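Local atomic coordinates of glycoside hydrolase family 16 protein (Akkermansia muciniphila, PDB entry 6T2N), a protein that probably hydrolyses internal beta-galactosidic linkages of mucin O-glycans as an endo-acting O-glycanase, helping a gut bacterium to initiate mucin breakdown. Residues S132-F145 and P262-A274. Sequence-based numbering, arbitrary orientation.
Sequences SGSVTTIKTKNFMF and PFRTPFYLILNSA
Val-135 and Leu-271 form an antiparallel hydrogen-bonded pair where strand 134-136 runs at 174° to strand 267-274, and Phe-143 pairs likewise with Phe-267, so one long strand holds both sides of the intervening loop. At the loop, Thr-137 N donates to Leu-269 O, and its side-chain OG1, in place of its carbonyl oxygen, accepts from Leu-269 N at 2.9 Å, nearly straight at 176°; the carbonyl turns into the loop, to Thr-140 N and Lys-141 N. With chi1 at 77°, OG1 lies between its own N and carbonyl carbon, from where it also donates to Lys-141 O (2.6 Å), tying the loop's return to the strand.

Ile-138 lies alongside Tyr-268, pointing the same way; its CG1 sits over the centre of one ring face, 3.6 Å from the centroid, a CH-pi contact. Thr-136 OG1 accepts a hydrogen bond from Ile-138 N, two residues on, an ST turn. On the side of the sheet bearing Val-135 and Leu-271, Val-135 CG2 meets Leu-271 CB at 3.6 Å, and Phe-143 CE2 reaches Leu-269 CB at 3.8 Å.

This is sheet pairing inside the beta-sandwich of family 16: Leu-269 and Leu-271 pack on Val-299 of strand 292-302 in the other sheet, and strand 160-168 continues the sheet beyond 267-274.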
# COMPACT_ATOMS: atom_id res chain seq x y z
N SER A 132 -13.73 7.51 -1.82
CA SER A 132 -12.38 7.86 -1.35
C SER A 132 -11.47 7.76 -2.56
O SER A 132 -12.02 7.48 -3.68
CB SER A 132 -11.97 6.99 -0.17
OG SER A 132 -10.75 7.45 0.43
N GLY A 133 -10.15 7.88 -2.33
CA GLY A 133 -9.11 7.71 -3.39
C GLY A 133 -8.11 6.59 -3.13
O GLY A 133 -7.76 6.31 -1.98
N SER A 134 -7.62 6.02 -4.22
CA SER A 134 -6.58 4.97 -4.25
C SER A 134 -5.79 5.20 -5.54
O SER A 134 -6.46 5.34 -6.63
CB SER A 134 -7.17 3.56 -4.19
OG SER A 134 -6.15 2.57 -4.16
N VAL A 135 -4.47 5.28 -5.42
CA VAL A 135 -3.52 5.32 -6.57
C VAL A 135 -2.69 4.05 -6.56
O VAL A 135 -2.34 3.57 -5.47
CB VAL A 135 -2.62 6.57 -6.55
CG1 VAL A 135 -3.40 7.81 -6.94
CG2 VAL A 135 -1.92 6.76 -5.21
N THR A 136 -2.31 3.58 -7.74
CA THR A 136 -1.57 2.32 -7.90
C THR A 136 -0.48 2.57 -8.94
O THR A 136 -0.76 3.30 -9.94
CB THR A 136 -2.54 1.21 -8.30
OG1 THR A 136 -1.80 0.03 -8.62
CG2 THR A 136 -3.41 1.63 -9.48
N THR A 137 0.69 1.98 -8.73
CA THR A 137 1.77 2.05 -9.73
C THR A 137 1.66 0.83 -10.65
O THR A 137 2.53 0.69 -11.50
CB THR A 137 3.12 2.24 -9.03
OG1 THR A 137 3.59 1.01 -8.46
CG2 THR A 137 3.05 3.33 -7.98
N ILE A 138 0.61 0.02 -10.52
CA ILE A 138 0.57 -1.34 -11.14
C ILE A 138 1.13 -1.19 -12.55
O ILE A 138 2.00 -2.00 -12.90
CB ILE A 138 -0.83 -2.01 -11.12
CG1 ILE A 138 -0.75 -3.52 -11.44
CG2 ILE A 138 -1.81 -1.29 -12.02
CD1 ILE A 138 -2.08 -4.26 -11.45
N LYS A 139 0.74 -0.11 -13.22
CA LYS A 139 0.97 0.11 -14.67
C LYS A 139 2.05 1.17 -14.91
O LYS A 139 2.31 1.46 -16.06
CB LYS A 139 -0.34 0.53 -15.35
CG LYS A 139 -1.15 -0.66 -15.84
CD LYS A 139 -2.46 -0.35 -16.51
CE LYS A 139 -3.16 -1.65 -16.85
NZ LYS A 139 -4.50 -1.43 -17.44
N THR A 140 2.67 1.71 -13.88
CA THR A 140 3.58 2.86 -14.07
C THR A 140 4.99 2.49 -13.62
O THR A 140 5.92 2.77 -14.37
CB THR A 140 2.97 4.07 -13.37
OG1 THR A 140 3.01 3.92 -11.94
CG2 THR A 140 1.53 4.27 -13.81
N LYS A 141 5.13 1.85 -12.46
CA LYS A 141 6.44 1.48 -11.88
C LYS A 141 6.36 0.25 -10.96
O LYS A 141 5.59 0.25 -9.95
CB LYS A 141 6.99 2.63 -11.04
CG LYS A 141 8.40 2.41 -10.53
CD LYS A 141 9.42 2.75 -11.58
CE LYS A 141 10.83 2.57 -11.06
NZ LYS A 141 11.28 1.19 -11.36
N ASN A 142 7.20 -0.75 -11.25
CA ASN A 142 7.50 -1.91 -10.37
C ASN A 142 8.80 -1.65 -9.62
O ASN A 142 9.66 -1.05 -10.20
CB ASN A 142 7.72 -3.18 -11.16
CG ASN A 142 6.50 -3.53 -11.97
OD1 ASN A 142 6.61 -4.30 -12.90
ND2 ASN A 142 5.36 -2.95 -11.62
N PHE A 143 8.89 -2.08 -8.38
CA PHE A 143 10.10 -1.91 -7.54
C PHE A 143 10.68 -3.30 -7.30
O PHE A 143 9.85 -4.20 -7.09
CB PHE A 143 9.74 -1.23 -6.22
CG PHE A 143 8.99 0.06 -6.42
CD1 PHE A 143 9.68 1.24 -6.65
CD2 PHE A 143 7.61 0.09 -6.39
CE1 PHE A 143 8.99 2.43 -6.85
CE2 PHE A 143 6.92 1.28 -6.60
CZ PHE A 143 7.62 2.44 -6.84
N MET A 144 12.00 -3.46 -7.38
CA MET A 144 12.68 -4.75 -6.98
C MET A 144 14.02 -4.51 -6.30
O MET A 144 15.00 -4.36 -6.95
CB MET A 144 12.91 -5.69 -8.15
CG MET A 144 13.20 -7.08 -7.68
SD MET A 144 12.88 -8.26 -8.99
CE MET A 144 14.10 -9.52 -8.59
N PHE A 145 13.99 -4.52 -4.99
CA PHE A 145 15.12 -4.22 -4.10
C PHE A 145 15.26 -2.69 -4.09
O PHE A 145 15.39 -1.95 -5.16
CB PHE A 145 16.41 -5.02 -4.45
CG PHE A 145 16.22 -6.52 -4.60
CD1 PHE A 145 15.38 -7.22 -3.74
CD2 PHE A 145 16.85 -7.21 -5.62
CE1 PHE A 145 15.13 -8.56 -3.94
CE2 PHE A 145 16.61 -8.56 -5.79
CZ PHE A 145 15.76 -9.23 -4.95
N PRO A 262 8.21 -15.43 -3.32
CA PRO A 262 7.47 -14.32 -3.88
C PRO A 262 8.10 -12.94 -3.63
O PRO A 262 7.70 -11.96 -4.31
CB PRO A 262 6.15 -14.48 -3.13
CG PRO A 262 6.56 -14.90 -1.77
CD PRO A 262 7.57 -15.96 -2.11
N PHE A 263 9.05 -12.84 -2.69
CA PHE A 263 9.66 -11.55 -2.27
C PHE A 263 10.93 -11.22 -3.06
O PHE A 263 11.60 -10.22 -2.73
CB PHE A 263 9.89 -11.58 -0.76
CG PHE A 263 8.59 -11.52 0.01
CD1 PHE A 263 7.68 -10.49 -0.25
CD2 PHE A 263 8.29 -12.46 0.98
CE1 PHE A 263 6.50 -10.41 0.43
CE2 PHE A 263 7.09 -12.38 1.66
CZ PHE A 263 6.20 -11.35 1.38
N ARG A 264 11.26 -12.01 -4.08
CA ARG A 264 12.36 -11.69 -5.04
C ARG A 264 11.73 -11.52 -6.42
O ARG A 264 12.30 -11.91 -7.42
CB ARG A 264 13.45 -12.78 -5.02
CG ARG A 264 13.98 -13.15 -3.63
CD ARG A 264 15.11 -14.21 -3.65
NE ARG A 264 15.90 -14.28 -2.39
CZ ARG A 264 16.20 -15.40 -1.71
NH1 ARG A 264 15.81 -16.59 -2.16
NH2 ARG A 264 16.86 -15.33 -0.55
N THR A 265 10.53 -10.98 -6.47
CA THR A 265 9.86 -10.57 -7.72
C THR A 265 9.56 -9.10 -7.54
O THR A 265 9.66 -8.61 -6.42
CB THR A 265 8.66 -11.47 -8.03
OG1 THR A 265 7.58 -11.33 -7.09
CG2 THR A 265 9.12 -12.91 -8.06
N PRO A 266 9.23 -8.37 -8.62
CA PRO A 266 8.83 -6.97 -8.49
C PRO A 266 7.44 -6.82 -7.85
O PRO A 266 6.52 -7.68 -7.98
CB PRO A 266 8.90 -6.45 -9.92
CG PRO A 266 8.65 -7.67 -10.77
CD PRO A 266 9.27 -8.82 -10.02
N PHE A 267 7.32 -5.71 -7.13
CA PHE A 267 6.13 -5.33 -6.33
C PHE A 267 5.60 -3.95 -6.78
O PHE A 267 6.44 -3.04 -6.98
CB PHE A 267 6.54 -5.37 -4.86
CG PHE A 267 6.25 -6.67 -4.17
CD1 PHE A 267 7.06 -7.76 -4.37
CD2 PHE A 267 5.18 -6.80 -3.32
CE1 PHE A 267 6.80 -8.96 -3.73
CE2 PHE A 267 4.91 -7.99 -2.68
CZ PHE A 267 5.73 -9.08 -2.89
N TYR A 268 4.29 -3.77 -6.93
CA TYR A 268 3.74 -2.41 -7.27
C TYR A 268 3.09 -1.79 -6.03
O TYR A 268 2.79 -2.51 -5.07
CB TYR A 268 2.83 -2.38 -8.49
CG TYR A 268 1.61 -3.22 -8.32
CD1 TYR A 268 0.51 -2.70 -7.67
CD2 TYR A 268 1.56 -4.54 -8.75
CE1 TYR A 268 -0.63 -3.45 -7.49
CE2 TYR A 268 0.44 -5.33 -8.55
CZ TYR A 268 -0.67 -4.78 -7.91
OH TYR A 268 -1.82 -5.47 -7.67
N LEU A 269 3.04 -0.46 -6.05
CA LEU A 269 2.72 0.35 -4.85
C LEU A 269 1.29 0.88 -4.92
O LEU A 269 0.82 1.26 -6.02
CB LEU A 269 3.69 1.52 -4.71
CG LEU A 269 3.36 2.47 -3.56
CD1 LEU A 269 3.36 1.77 -2.21
CD2 LEU A 269 4.32 3.67 -3.53
N ILE A 270 0.64 0.88 -3.76
CA ILE A 270 -0.73 1.42 -3.55
C ILE A 270 -0.74 2.36 -2.37
O ILE A 270 -0.25 1.93 -1.28
CB ILE A 270 -1.72 0.31 -3.28
CG1 ILE A 270 -1.79 -0.66 -4.45
CG2 ILE A 270 -3.05 0.94 -2.99
CD1 ILE A 270 -2.93 -1.64 -4.29
N LEU A 271 -1.34 3.54 -2.59
CA LEU A 271 -1.67 4.55 -1.55
C LEU A 271 -3.19 4.72 -1.55
O LEU A 271 -3.74 5.01 -2.61
CB LEU A 271 -0.94 5.84 -1.91
CG LEU A 271 0.55 5.68 -2.22
CD1 LEU A 271 1.16 7.01 -2.59
CD2 LEU A 271 1.30 5.14 -1.04
N ASN A 272 -3.86 4.48 -0.44
CA ASN A 272 -5.34 4.45 -0.44
C ASN A 272 -5.87 4.72 0.99
O ASN A 272 -5.10 4.52 1.98
CB ASN A 272 -5.86 3.15 -1.05
CG ASN A 272 -5.75 2.02 -0.05
OD1 ASN A 272 -4.69 1.48 0.15
ND2 ASN A 272 -6.79 1.77 0.72
N SER A 273 -7.10 5.25 1.08
CA SER A 273 -7.94 5.23 2.29
C SER A 273 -9.18 4.39 1.97
O SER A 273 -9.99 4.81 1.12
CB SER A 273 -8.32 6.58 2.75
OG SER A 273 -7.19 7.28 3.21
N ALA A 274 -9.30 3.25 2.62
CA ALA A 274 -10.56 2.49 2.64
C ALA A 274 -11.42 2.99 3.80
O ALA A 274 -10.94 3.85 4.54
CB ALA A 274 -10.30 1.03 2.75